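PDB 4GN5: OBody AM3L15 from Pyrobaculum aerophilum, which probably serves as an engineered binding protein on an OB-fold scaffold, its sheet face gripping the chain of another protein in this complex. Local coordinates for residues V27-D32 with I38-D43. Numbering follows the deposited sequence.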
loop_
_atom_site.group_PDB
_atom_site.type_symbol
_atom_site.label_atom_id
_atom_site.label_comp_id
_atom_site.label_asym_id
_atom_site.label_seq_id
_atom_site.Cartn_x
_atom_site.Cartn_y
_atom_site.Cartn_z
ATOM N N VAL A 27 1.635 -10.380 14.232
ATOM C CA VAL A 27 1.388 -9.287 13.279
ATOM C C VAL A 27 1.960 -8.007 13.868
ATOM O O VAL A 27 1.473 -7.532 14.886
ATOM C CB VAL A 27 -0.102 -9.173 12.883
ATOM C CG1 VAL A 27 -0.323 -7.845 12.148
ATOM C CG2 VAL A 27 -0.503 -10.419 11.990
ATOM N N ALA A 28 3.047 -7.505 13.272
ATOM C CA ALA A 28 3.696 -6.262 13.751
ATOM C C ALA A 28 2.995 -5.025 13.178
ATOM O O ALA A 28 3.056 -3.940 13.765
ATOM C CB ALA A 28 5.162 -6.231 13.294
ATOM N N HIS A 29 2.393 -5.149 11.993
ATOM C CA HIS A 29 1.821 -3.959 11.335
ATOM C C HIS A 29 0.875 -4.410 10.238
ATOM O O HIS A 29 1.106 -5.458 9.625
ATOM C CB HIS A 29 2.950 -3.102 10.669
ATOM C CG HIS A 29 2.467 -1.771 10.149
ATOM N ND1 HIS A 29 1.965 -1.595 8.871
ATOM C CD2 HIS A 29 2.438 -0.549 10.739
ATOM C CE1 HIS A 29 1.624 -0.325 8.705
ATOM N NE2 HIS A 29 1.901 0.334 9.824
ATOM N N LEU A 30 -0.225 -3.662 10.061
ATOM C CA LEU A 30 -1.180 -3.891 8.971
ATOM C C LEU A 30 -1.440 -2.578 8.256
ATOM O O LEU A 30 -1.586 -1.520 8.897
ATOM C CB LEU A 30 -2.519 -4.421 9.487
ATOM C CG LEU A 30 -2.570 -5.811 10.156
ATOM C CD1 LEU A 30 -3.900 -5.925 10.994
ATOM C CD2 LEU A 30 -2.486 -6.941 9.078
ATOM N N GLY A 31 -1.496 -2.676 6.922
ATOM C CA GLY A 31 -1.834 -1.560 6.049
ATOM C C GLY A 31 -2.771 -2.072 4.968
ATOM O O GLY A 31 -2.411 -2.921 4.153
ATOM N N ASP A 32 -3.998 -1.566 4.977
ATOM C CA ASP A 32 -4.944 -1.897 3.964
ATOM C C ASP A 32 -5.069 -0.645 3.048
ATOM O O ASP A 32 -5.568 0.394 3.489
ATOM C CB ASP A 32 -6.318 -2.263 4.611
ATOM C CG ASP A 32 -7.377 -2.619 3.589
ATOM O OD1 ASP A 32 -7.255 -2.173 2.415
ATOM O OD2 ASP A 32 -8.372 -3.342 3.947
ATOM N N ILE A 38 -0.710 -5.000 3.128
ATOM C CA ILE A 38 0.584 -5.506 3.585
ATOM C C ILE A 38 0.461 -5.876 5.055
ATOM O O ILE A 38 -0.049 -5.102 5.851
ATOM C CB ILE A 38 1.699 -4.453 3.384
ATOM C CG1 ILE A 38 1.761 -4.008 1.906
ATOM C CG2 ILE A 38 3.049 -5.000 3.841
ATOM C CD1 ILE A 38 2.493 -2.590 1.672
ATOM N N VAL A 39 0.886 -7.085 5.402
ATOM C CA VAL A 39 1.007 -7.491 6.780
ATOM C C VAL A 39 2.512 -7.750 7.016
ATOM O O VAL A 39 3.181 -8.465 6.217
ATOM C CB VAL A 39 0.094 -8.720 7.124
ATOM C CG1 VAL A 39 0.128 -9.716 6.042
ATOM C CG2 VAL A 39 0.526 -9.426 8.473
ATOM N N LYS A 40 3.042 -7.130 8.076
ATOM C CA LYS A 40 4.435 -7.313 8.455
ATOM C C LYS A 40 4.500 -8.269 9.660
ATOM O O LYS A 40 3.725 -8.104 10.593
ATOM C CB LYS A 40 5.040 -5.970 8.802
ATOM C CG LYS A 40 4.863 -4.940 7.724
ATOM C CD LYS A 40 5.822 -3.758 7.997
ATOM C CE LYS A 40 5.483 -2.728 6.932
ATOM N NZ LYS A 40 6.481 -1.648 6.967
ATOM N N VAL A 41 5.410 -9.241 9.616
ATOM C CA VAL A 41 5.513 -10.327 10.634
ATOM C C VAL A 41 6.808 -10.190 11.380
ATOM O O VAL A 41 7.877 -10.044 10.772
ATOM C CB VAL A 41 5.494 -11.775 9.991
ATOM C CG1 VAL A 41 5.558 -12.903 11.071
ATOM C CG2 VAL A 41 4.242 -11.928 9.206
ATOM N N SER A 42 6.714 -10.274 12.707
ATOM C CA SER A 42 7.896 -10.300 13.526
ATOM C C SER A 42 7.860 -11.561 14.361
ATOM O O SER A 42 6.785 -12.038 14.719
ATOM C CB SER A 42 7.966 -9.059 14.428
ATOM O OG SER A 42 8.120 -7.893 13.608
ATOM N N ASP A 43 9.052 -12.099 14.629
ATOM C CA ASP A 43 9.171 -13.178 15.581
ATOM C C ASP A 43 10.239 -12.987 16.664
ATOM O O ASP A 43 10.477 -13.889 17.487
ATOM C CB ASP A 43 9.421 -14.476 14.833
ATOM C CG ASP A 43 10.609 -14.391 13.901
ATOM O OD1 ASP A 43 11.416 -13.421 13.927
ATOM O OD2 ASP A 43 10.719 -15.352 13.151
HETATM O O HOH W 1 2.142 -3.131 6.676
#
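Lys-40 runs its aliphatic chain alongside His-29, both side chains pointing the same way from one face of the hairpin; CG and CD of Lys-40 each lie 4.0 Å from CB of His-29. The lysine is extended beyond CG, which carries CE obliquely past the imidazole. In His-29, CG lies opposite the backbone N and beside the carbonyl carbon (chi1 -172°). A water in the ring plane, at its edge, lies 2.7 Å from ND1 of His-29 and donates to O of Ile-38. On the other face, CD2 of Leu-30 meets CB of Val-39 at 3.7 Å, side by side, while the side chains of Val-27 and Val-39 cross at about a right angle, CG2 to CG2 at 3.8 Å. The strand axes run antiparallel (161° between their directions). Two residues, Ala-28 and His-29, stand against the single Lys-40, and the register slips by one after the Val-27/Val-41 pair: a classic beta bulge. Here Ala-28 N donates to Lys-40 O (2.8 Å) and Lys-40 N to His-29 O (3.0 Å), the latter nearly straight at 172°. Beyond it, Gly-31 and Ile-38 exchange two backbone bonds in regular register. CB of Ala-28 also abuts OG of Ser-42 at 3.4 Å, a hydroxyl hydrogen-bonded to Ala-48 O. Lys-40 NZ bonds to the backbone of another protein's chain, and His-29 NE2 does so weakly, placing this face at a protein interface. The opposite face turns inward within the OB-fold: Leu-30 and Val-39 pack on Phe-67 of helix 61-67, Val-27 on Val-76 of strand 75-83, while strand 50-55 continues the sheet beside strand 36-42.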